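Local atomic coordinates of glycosyl hydrolase family 10 (PDB entry 4QPW), a protein that binds xylan chains through this carbohydrate-binding module, one part of a larger enzyme that probably hydrolyses glycosidic bonds in xylan. Residues 29-34 / 40-45. Numbering follows the deposited sequence.
Sequences TTIGKN and LEIKTS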
ATOM      1  N   THR A  29     -11.130  -2.680  13.139  1.00 12.63           N
ATOM      2  CA  THR A  29     -10.298  -2.621  11.885  1.00 11.59           C
ATOM      3  C   THR A  29     -10.552  -3.874  11.127  1.00 11.71           C
ATOM      4  O   THR A  29     -10.548  -4.996  11.672  1.00 13.01           O
ATOM      5  CB  THR A  29      -8.872  -2.510  12.275  1.00 11.32           C
ATOM      6  OG1 THR A  29      -8.630  -1.385  13.138  1.00 12.18           O
ATOM      7  CG2 THR A  29      -7.985  -2.378  11.013  1.00 12.41           C
ATOM      8  N   THR A  30     -10.649  -3.747   9.777  1.00 11.79           N
ATOM      9  CA  THR A  30     -10.667  -4.882   8.887  1.00 11.95           C
ATOM     10  C   THR A  30      -9.776  -4.609   7.683  1.00 11.17           C
ATOM     11  O   THR A  30      -9.708  -3.488   7.179  1.00 11.99           O
ATOM     12  CB  THR A  30     -12.044  -5.273   8.397  1.00 14.83           C
ATOM     13  OG1 THR A  30     -12.643  -4.299   7.779  1.00 19.12           O
ATOM     14  CG2 THR A  30     -12.961  -5.533   9.551  1.00 17.62           C
ATOM     15  N   ILE A  31      -9.055  -5.620   7.247  1.00 11.09           N
ATOM     16  CA  ILE A  31      -8.221  -5.612   6.010  1.00 10.48           C
ATOM     17  C   ILE A  31      -8.583  -6.796   5.139  1.00 11.04           C
ATOM     18  O   ILE A  31      -8.523  -7.963   5.615  1.00 13.47           O
ATOM     19  CB  ILE A  31      -6.727  -5.664   6.354  1.00 11.08           C
ATOM     20  CG1 ILE A  31      -6.290  -4.519   7.228  1.00 11.50           C
ATOM     21  CG2 ILE A  31      -5.889  -5.756   5.090  1.00 11.98           C
ATOM     22  CD1 ILE A  31      -4.888  -4.631   7.734  1.00 11.98           C
ATOM     23  N   GLY A  32      -9.047  -6.574   3.912  1.00 10.91           N
ATOM     24  CA  GLY A  32      -9.334  -7.672   2.999  1.00 11.36           C
ATOM     25  C   GLY A  32      -9.955  -7.171   1.718  1.00 10.32           C
ATOM     26  O   GLY A  32     -10.024  -5.952   1.492  1.00 11.06           O
ATOM     27  N   LYS A  33     -10.410  -8.081   0.910  1.00 10.36           N
ATOM     28  CA  LYS A  33     -10.963  -7.701  -0.374  1.00 11.76           C
ATOM     29  C   LYS A  33     -12.347  -7.253  -0.338  1.00 13.74           C
ATOM     30  O   LYS A  33     -13.209  -7.899   0.390  1.00 17.64           O
ATOM     31  CB  LYS A  33     -10.936  -8.900  -1.302  1.00 13.28           C
ATOM     32  CG  LYS A  33      -9.694  -9.047  -1.986  1.00 14.45           C
ATOM     33  CD  LYS A  33      -9.363  -7.979  -3.052  1.00 14.62           C
ATOM     34  CE  LYS A  33     -10.376  -7.709  -4.102  1.00 14.96           C
ATOM     35  NZ  LYS A  33     -10.532  -8.804  -5.132  1.00 16.24           N
ATOM     36  N   ASN A  34     -12.703  -6.220  -1.056  1.00 12.59           N
ATOM     37  CA  ASN A  34     -14.089  -5.808  -1.349  1.00 13.08           C
ATOM     38  C   ASN A  34     -14.325  -6.292  -2.764  1.00 14.46           C
ATOM     39  O   ASN A  34     -13.816  -5.769  -3.774  1.00 13.23           O
ATOM     40  CB  ASN A  34     -14.255  -4.319  -1.232  1.00 13.74           C
ATOM     41  CG  ASN A  34     -15.634  -3.782  -1.656  1.00 14.74           C
ATOM     42  OD1 ASN A  34     -16.312  -4.398  -2.434  1.00 14.59           O
ATOM     43  ND2 ASN A  34     -15.998  -2.684  -1.084  1.00 16.27           N
ATOM     44  N   LEU A  40      -8.611  -3.954  -2.717  1.00  9.07           N
ATOM     45  CA  LEU A  40      -8.220  -4.149  -1.327  1.00  9.55           C
ATOM     46  C   LEU A  40      -8.862  -3.054  -0.495  1.00  9.35           C
ATOM     47  O   LEU A  40      -8.861  -1.884  -0.921  1.00 11.10           O
ATOM     48  CB  LEU A  40      -6.700  -4.144  -1.227  1.00  9.86           C
ATOM     49  CG  LEU A  40      -6.088  -4.282   0.121  1.00  9.69           C
ATOM     50  CD1 LEU A  40      -6.461  -5.578   0.834  1.00 11.21           C
ATOM     51  CD2 LEU A  40      -4.597  -4.165   0.049  1.00 11.10           C
ATOM     52  N   GLU A  41      -9.371  -3.343   0.690  1.00  9.30           N
ATOM     53  CA  GLU A  41     -10.041  -2.370   1.527  1.00  9.65           C
ATOM     54  C   GLU A  41      -9.540  -2.467   2.961  1.00  9.51           C
ATOM     55  O   GLU A  41      -9.469  -3.551   3.540  1.00 10.37           O
ATOM     56  CB  GLU A  41     -11.546  -2.612   1.443  1.00 11.62           C
ATOM     57  CG  GLU A  41     -12.407  -1.647   2.226  1.00 14.18           C
ATOM     58  CD  GLU A  41     -13.896  -1.657   1.814  1.00 17.79           C
ATOM     59  OE1 GLU A  41     -14.683  -1.997   2.757  1.00 28.13           O
ATOM     60  OE2 GLU A  41     -14.277  -1.293   0.748  1.00 18.37           O
ATOM     61  N   ILE A  42      -9.238  -1.327   3.527  1.00  9.78           N
ATOM     62  CA  ILE A  42      -8.771  -1.192   4.932  1.00 10.31           C
ATOM     63  C   ILE A  42      -9.805  -0.264   5.603  1.00 10.32           C
ATOM     64  O   ILE A  42      -9.892   0.946   5.251  1.00 11.50           O
ATOM     65  CB  ILE A  42      -7.385  -0.664   5.055  1.00 10.00           C
ATOM     66  CG1 ILE A  42      -6.409  -1.573   4.241  1.00 10.20           C
ATOM     67  CG2 ILE A  42      -6.985  -0.523   6.524  1.00 11.50           C
ATOM     68  CD1 ILE A  42      -6.062  -1.039   2.850  1.00 11.10           C
ATOM     69  N   LYS A  43     -10.607  -0.809   6.521  1.00 11.05           N
ATOM     70  CA  LYS A  43     -11.663  -0.039   7.180  1.00 12.26           C
ATOM     71  C   LYS A  43     -11.404   0.085   8.646  1.00 11.90           C
ATOM     72  O   LYS A  43     -11.141  -0.916   9.319  1.00 12.97           O
ATOM     73  CB  LYS A  43     -12.974  -0.701   6.985  1.00 14.96           C
ATOM     74  CG  LYS A  43     -13.572  -0.595   5.688  1.00 25.80           C
ATOM     75  CD  LYS A  43     -15.078  -0.928   5.812  1.00 36.51           C
ATOM     76  CE  LYS A  43     -15.676  -0.105   6.932  1.00 39.99           C
ATOM     77  NZ  LYS A  43     -17.021   0.429   6.596  1.00 51.17           N
ATOM     78  N   THR A  44     -11.518   1.295   9.150  1.00 12.03           N
ATOM     79  CA  THR A  44     -11.226   1.629  10.562  1.00 12.20           C
ATOM     80  C   THR A  44     -12.317   2.510  11.080  1.00 12.95           C
ATOM     81  O   THR A  44     -12.835   3.416  10.405  1.00 14.24           O
ATOM     82  CB  THR A  44      -9.981   2.338  10.757  1.00 13.29           C
ATOM     83  OG1 THR A  44      -9.965   3.465   9.854  1.00 13.93           O
ATOM     84  CG2 THR A  44      -8.779   1.476  10.493  1.00 13.89           C
ATOM     85  N   SER A  45     -12.753   2.257  12.351  1.00 13.99           N
ATOM     86  CA  SER A  45     -13.683   3.224  13.046  1.00 14.75           C
ATOM     87  C   SER A  45     -13.018   3.882  14.164  1.00 14.91           C
ATOM     88  O   SER A  45     -13.614   4.886  14.716  1.00 17.37           O
ATOM     89  CB  SER A  45     -14.991   2.552  13.422  1.00 15.81           C
ATOM     90  OG  SER A  45     -14.759   1.571  14.377  1.00 17.15           O
TER
HETATM   91  O   HOH W   1     -11.897  -4.085   5.127  1.00 21.95           O
HETATM   92  O   HOH W   2     -13.809  -2.296  10.344  1.00 34.57           O
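Asn-34 and Glu-41 make the one side-chain hydrogen bond between segments 29-34 and 40-45, which otherwise pair as antiparallel strands, with Thr-30 and Lys-43, and Gly-32 and Glu-41, as the hydrogen-bonded pairs. Asn-34 ND2 lies 2.9 Å from Glu-41 OE2, and the N-H points almost straight at it (177°). The acceptor sits in the amide plane, whereas the donor comes from above the carboxylate plane; the two flat groups are steeply inclined to each other (77°). An extended Glu-41 chain, with CG anti to the backbone N (chi1 -178°), carries the carboxylate out past Gly-32 to the amide. Gln-133 NE2 of strand 130-141 also bonds OE2, while Asn-34 OD1 accepts from Glu-37 N in the hairpin loop, so both ends of the amide are used. Without the carboxylate, as with an alanine at Glu-41, Asn-34 ND2 and Gln-133 NE2 would probably lose the acceptor they share, leaving the amide less firmly oriented.

Glycine suits position 32, where the chain turns a corner with both backbone torsions near 180°, a conformation that residues with a CB tolerate poorly; Leu-40 CD1 packs against Gly-32 O at 3.6 Å. On the same face as Glu-41, Thr-30 OG1 rests 3.7 Å from Lys-43 CB and bonds a water that donates to Glu-41 O; a hydroxyl and a long amine fit this solvent-facing side. The opposite face is largely apolar: Ile-31 CG1 lies alongside Ile-42 CG2 at 4.1 Å, and both isoleucines reach Tyr-56 of strand 54-57, in the other sheet of this beta-sandwich module. Beside them, Thr-44 CG2 lies against Thr-29 OG1 (3.9 Å) and CG2 (4.0 Å), the buried hydroxyls satisfied by Val-25 O for Thr-29 and by Phe-128 O and Gly-130 N for Thr-44. The chemistry thus divides the hairpin into a hydrated polar face and an inner face built to pack between sheets.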